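PDB 4YX1: surface presentation of antigens protein SpaO from Salmonella typhimurium, which takes part in the type III secretion pathway that presents on the bacterial surface the determinants Salmonella needs to enter mammalian cells. Local coordinates for residues F9-R13 with L32-E37; A36-V40 with N51-V55. All blocks are in the same frame, centred on the assembly; numbering follows the deposited sequence.

Overall arrangement
The chain is the C-terminal SPOA2 domain of SpaO, a member of the FliN/MopA/SpaO family, and two copies form the assembly. From the N terminus, strand 4-10 turns a corner at Leu-11 into strand 12-16, which leads to helix 18-25 and strand 29-31. Contact 1 closes this excursion by bringing the loop 32-37 back to the corner. Contact 2 begins where contact 1 ends, sharing Ala-36 and Glu-37, and closes the hairpin of strands 40-44 and 47-56. The two loops therefore follow one another in series and do not cross. Leu-11 packs on Val-40, joining the contacts, and both also touch the second subunit.

Contact 1 (F9-R13 with L32-E37); sequences FVLYR and LPTNAE
A type II beta turn from Pro-33 to Ala-36, in the loop after strand 29-31 of the SPOA domain, packs against the corner between strands 4-10 and 12-16. Ala-36 N donates to Pro-33 O at 3.1 Å, with Asn-35 at positive phi (61°/22°), and a 3-10 segment starts at Ala-36. Opposite, Leu-11 (-78°/-34°) breaks the extended backbone, and Tyr-12 (-161°/136°) resumes it; the CA atoms of Tyr-12 and Ala-36 are 6.0 Å apart. The interface is apolar, without hydrogen bonds between the segments. Leu-11, with chi1 t and chi2 p, brings CD2 to 3.4 Å from CD1 of Leu-32, an m,t rotamer, and CD1 to 4.0 Å from Glu-37 CA. Tyr-12, chi1 t, directs its ring at the loop, with CD2 4.2 Å from Leu-32 CD2. Flanking the corner, Phe-9, Val-10, Tyr-12 and Arg-13 pair antiparallel with the second subunit. Pro-33, puckered C-gamma exo, covers one ring face in a CH-pi contact, its CD 3.6 Å from the Tyr-12 centroid and 7° off the normal.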
loop_
_atom_site.group_PDB
_atom_site.type_symbol
_atom_site.label_atom_id
_atom_site.label_comp_id
_atom_site.label_asym_id
_atom_site.label_seq_id
_atom_site.Cartn_x
_atom_site.Cartn_y
_atom_site.Cartn_z
ATOM N N PHE A 9 -0.745 0.861 4.743
ATOM C CA PHE A 9 -1.902 0.794 3.864
ATOM C C PHE A 9 -1.379 0.264 2.549
ATOM O O PHE A 9 -0.603 0.946 1.876
ATOM C CB PHE A 9 -2.572 2.162 3.697
ATOM C CG PHE A 9 -3.174 2.684 4.954
ATOM C CD1 PHE A 9 -2.399 3.374 5.875
ATOM C CD2 PHE A 9 -4.501 2.445 5.245
ATOM C CE1 PHE A 9 -2.946 3.841 7.049
ATOM C CE2 PHE A 9 -5.061 2.912 6.421
ATOM C CZ PHE A 9 -4.283 3.609 7.326
ATOM N N VAL A 10 -1.765 -0.960 2.206
ATOM C CA VAL A 10 -1.168 -1.652 1.074
ATOM C C VAL A 10 -2.160 -1.734 -0.074
ATOM O O VAL A 10 -3.267 -2.243 0.074
ATOM C CB VAL A 10 -0.688 -3.067 1.489
ATOM C CG1 VAL A 10 -0.159 -3.842 0.304
ATOM C CG2 VAL A 10 0.377 -2.960 2.576
ATOM N N LEU A 11 -1.775 -1.184 -1.213
ATOM C CA LEU A 11 -2.660 -1.147 -2.363
ATOM C C LEU A 11 -2.698 -2.508 -3.051
ATOM O O LEU A 11 -3.726 -2.913 -3.590
ATOM C CB LEU A 11 -2.213 -0.054 -3.341
ATOM C CG LEU A 11 -3.056 0.153 -4.591
ATOM C CD1 LEU A 11 -4.501 0.353 -4.195
ATOM C CD2 LEU A 11 -2.557 1.372 -5.295
ATOM N N TYR A 12 -1.574 -3.211 -3.027
ATOM C CA TYR A 12 -1.488 -4.491 -3.687
ATOM C C TYR A 12 -0.317 -5.256 -3.113
ATOM O O TYR A 12 0.745 -4.690 -2.885
ATOM C CB TYR A 12 -1.361 -4.304 -5.209
ATOM C CG TYR A 12 -1.343 -5.609 -5.966
ATOM C CD1 TYR A 12 -2.422 -6.485 -5.917
ATOM C CD2 TYR A 12 -0.233 -5.979 -6.708
ATOM C CE1 TYR A 12 -2.394 -7.691 -6.601
ATOM C CE2 TYR A 12 -0.199 -7.170 -7.401
ATOM C CZ TYR A 12 -1.276 -8.028 -7.337
ATOM O OH TYR A 12 -1.235 -9.217 -8.025
ATOM N N ARG A 13 -0.504 -6.537 -2.835
ATOM C CA ARG A 13 0.617 -7.364 -2.465
ATOM C C ARG A 13 0.509 -8.721 -3.113
ATOM O O ARG A 13 -0.579 -9.183 -3.454
ATOM C CB ARG A 13 0.725 -7.495 -0.965
ATOM C CG ARG A 13 -0.526 -7.969 -0.324
ATOM C CD ARG A 13 -0.266 -8.362 1.131
ATOM N NE ARG A 13 -1.522 -8.716 1.774
ATOM C CZ ARG A 13 -1.658 -9.627 2.727
ATOM N NH1 ARG A 13 -0.603 -10.287 3.192
ATOM N NH2 ARG A 13 -2.860 -9.871 3.213
ATOM N N LEU A 32 -1.471 -2.119 -12.067
ATOM C CA LEU A 32 -1.979 -2.935 -10.973
ATOM C C LEU A 32 -3.178 -3.725 -11.466
ATOM O O LEU A 32 -3.796 -3.347 -12.467
ATOM C CB LEU A 32 -2.347 -2.062 -9.779
ATOM C CG LEU A 32 -1.159 -1.304 -9.190
ATOM C CD1 LEU A 32 -1.614 -0.446 -8.051
ATOM C CD2 LEU A 32 -0.079 -2.275 -8.721
ATOM N N PRO A 33 -3.502 -4.836 -10.787
ATOM C CA PRO A 33 -4.683 -5.576 -11.234
ATOM C C PRO A 33 -5.946 -4.742 -11.142
ATOM O O PRO A 33 -6.031 -3.830 -10.314
ATOM C CB PRO A 33 -4.742 -6.758 -10.268
ATOM C CG PRO A 33 -3.326 -6.951 -9.841
ATOM C CD PRO A 33 -2.737 -5.575 -9.767
ATOM N N THR A 34 -6.905 -5.052 -12.006
ATOM C CA THR A 34 -8.223 -4.448 -11.947
ATOM C C THR A 34 -8.758 -4.508 -10.519
ATOM O O THR A 34 -8.688 -5.547 -9.867
ATOM C CB THR A 34 -9.210 -5.165 -12.891
ATOM O OG1 THR A 34 -8.632 -5.288 -14.198
ATOM C CG2 THR A 34 -10.524 -4.402 -12.975
ATOM N N ASN A 35 -9.247 -3.381 -10.021
ATOM C CA ASN A 35 -9.860 -3.335 -8.687
ATOM C C ASN A 35 -8.942 -3.708 -7.508
ATOM O O ASN A 35 -9.421 -4.073 -6.437
ATOM C CB ASN A 35 -11.094 -4.235 -8.648
ATOM C CG ASN A 35 -12.145 -3.830 -9.658
ATOM O OD1 ASN A 35 -12.683 -4.669 -10.372
ATOM N ND2 ASN A 35 -12.440 -2.535 -9.724
ATOM N N ALA A 36 -7.632 -3.596 -7.686
ATOM C CA ALA A 36 -6.743 -3.597 -6.529
ATOM C C ALA A 36 -7.235 -2.539 -5.534
ATOM O O ALA A 36 -7.180 -2.731 -4.318
ATOM C CB ALA A 36 -5.296 -3.324 -6.949
ATOM N N GLU A 37 -7.758 -1.435 -6.062
ATOM C CA GLU A 37 -8.252 -0.336 -5.231
ATOM C C GLU A 37 -9.454 -0.702 -4.358
ATOM O O GLU A 37 -9.788 0.041 -3.434
ATOM C CB GLU A 37 -8.620 0.866 -6.111
ATOM C CG GLU A 37 -9.871 0.649 -6.954
ATOM C CD GLU A 37 -10.114 1.770 -7.942
ATOM O OE1 GLU A 37 -9.318 1.908 -8.899
ATOM O OE2 GLU A 37 -11.101 2.514 -7.762
#

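Contact 2 (A36-V40 with N51-V55); sequences AELNV and NGELV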
loop_
_atom_site.group_PDB
_atom_site.type_symbol
_atom_site.label_atom_id
_atom_site.label_comp_id
_atom_site.label_asym_id
_atom_site.label_seq_id
_atom_site.Cartn_x
_atom_site.Cartn_y
_atom_site.Cartn_z
ATOM N N ALA A 36 -7.632 -3.596 -7.686
ATOM C CA ALA A 36 -6.743 -3.597 -6.529
ATOM C C ALA A 36 -7.235 -2.539 -5.534
ATOM O O ALA A 36 -7.180 -2.731 -4.318
ATOM C CB ALA A 36 -5.296 -3.324 -6.949
ATOM N N GLU A 37 -7.758 -1.435 -6.062
ATOM C CA GLU A 37 -8.252 -0.336 -5.231
ATOM C C GLU A 37 -9.454 -0.702 -4.358
ATOM O O GLU A 37 -9.788 0.041 -3.434
ATOM C CB GLU A 37 -8.620 0.866 -6.111
ATOM C CG GLU A 37 -9.871 0.649 -6.954
ATOM C CD GLU A 37 -10.114 1.770 -7.942
ATOM O OE1 GLU A 37 -9.318 1.908 -8.899
ATOM O OE2 GLU A 37 -11.101 2.514 -7.762
ATOM N N LEU A 38 -10.109 -1.826 -4.659
ATOM C CA LEU A 38 -11.237 -2.295 -3.846
ATOM C C LEU A 38 -10.783 -3.124 -2.651
ATOM O O LEU A 38 -11.601 -3.560 -1.847
ATOM C CB LEU A 38 -12.203 -3.130 -4.687
ATOM C CG LEU A 38 -12.799 -2.453 -5.920
ATOM C CD1 LEU A 38 -13.840 -3.354 -6.569
ATOM C CD2 LEU A 38 -13.407 -1.102 -5.567
ATOM N N ASN A 39 -9.479 -3.356 -2.551
ATOM C CA ASN A 39 -8.924 -4.192 -1.502
ATOM C C ASN A 39 -7.640 -3.586 -0.964
ATOM O O ASN A 39 -6.576 -4.218 -0.976
ATOM C CB ASN A 39 -8.666 -5.613 -2.016
ATOM C CG ASN A 39 -8.296 -6.582 -0.901
ATOM O OD1 ASN A 39 -8.755 -6.452 0.235
ATOM N ND2 ASN A 39 -7.441 -7.539 -1.215
ATOM N N VAL A 40 -7.737 -2.350 -0.499
ATOM C CA VAL A 40 -6.632 -1.752 0.232
ATOM C C VAL A 40 -6.535 -2.454 1.565
ATOM O O VAL A 40 -7.515 -2.559 2.286
ATOM C CB VAL A 40 -6.814 -0.250 0.440
ATOM C CG1 VAL A 40 -5.647 0.313 1.259
ATOM C CG2 VAL A 40 -6.918 0.438 -0.915
ATOM N N ASN A 51 -9.594 -4.315 5.682
ATOM C CA ASN A 51 -9.447 -3.871 4.318
ATOM C C ASN A 51 -10.536 -2.902 3.949
ATOM O O ASN A 51 -11.566 -2.788 4.626
ATOM C CB ASN A 51 -9.436 -5.046 3.349
ATOM C CG ASN A 51 -10.680 -5.882 3.445
ATOM O OD1 ASN A 51 -11.771 -5.421 3.120
ATOM N ND2 ASN A 51 -10.526 -7.130 3.883
ATOM N N GLY A 52 -10.292 -2.188 2.873
ATOM C CA GLY A 52 -11.198 -1.159 2.454
ATOM C C GLY A 52 -10.964 -0.771 1.019
ATOM O O GLY A 52 -10.289 -1.464 0.257
ATOM N N GLU A 53 -11.525 0.370 0.665
ATOM C CA GLU A 53 -11.576 0.823 -0.701
ATOM C C GLU A 53 -11.008 2.212 -0.777
ATOM O O GLU A 53 -11.298 3.045 0.070
ATOM C CB GLU A 53 -13.019 0.780 -1.182
ATOM C CG GLU A 53 -13.258 1.351 -2.548
ATOM C CD GLU A 53 -14.695 1.180 -2.984
ATOM O OE1 GLU A 53 -15.493 0.565 -2.251
ATOM O OE2 GLU A 53 -15.033 1.657 -4.072
ATOM N N LEU A 54 -10.177 2.456 -1.779
ATOM C CA LEU A 54 -9.604 3.774 -1.962
ATOM C C LEU A 54 -10.673 4.766 -2.437
ATOM O O LEU A 54 -11.451 4.470 -3.349
ATOM C CB LEU A 54 -8.445 3.690 -2.950
ATOM C CG LEU A 54 -7.455 4.842 -3.016
ATOM C CD1 LEU A 54 -6.727 4.974 -1.702
ATOM C CD2 LEU A 54 -6.484 4.570 -4.139
ATOM N N VAL A 55 -10.710 5.932 -1.796
ATOM C CA VAL A 55 -11.693 6.977 -2.099
ATOM C C VAL A 55 -10.965 8.296 -2.277
ATOM O O VAL A 55 -10.022 8.584 -1.547
ATOM C CB VAL A 55 -12.734 7.115 -0.963
ATOM C CG1 VAL A 55 -13.631 8.342 -1.155
ATOM C CG2 VAL A 55 -13.561 5.844 -0.846
HETATM O O HOH W 1 -12.457 2.654 -5.373
HETATM O O HOH W 2 -12.472 -3.806 0.824
HETATM O O HOH W 3 -7.787 -8.150 2.453
#
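Asn-51, within strand 47-56, has side-chain links through water: OD1 accepts from water 2 at 2.9 Å, which also donates to Leu-38 O at 2.8 Å, while ND2 donates weakly to water 3 at 3.3 Å, itself a donor to Asn-39 OD1 at 3.0 Å. Gly-52 forms an antiparallel hydrogen-bonded pair with Val-40, Gly-52 N to Val-40 O at 2.9 Å and Val-40 N to Gly-52 O at 2.8 Å. Glu-53 lies closest to Leu-38, CA to CA 4.4 Å, and its CA makes a C-H...O contact with Glu-37 O at 3.4 Å. At Leu-54 the amide N donates to Glu-37 O at 3.0 Å, and CB packs 4.1 Å from Val-40 CG2. Glu-37 to Val-40 is three steps in sequence, Gly-52 to Leu-54 two: the 3-10 turn, closed by Asn-39 N to Ala-36 O, takes up the extra residue. Strand 61-65 pairs with 47-56 through Glu-53 and Val-55, His-66 holds the Glu-53 carboxylate, and Leu-54 also packs on Leu-11 of the second subunit.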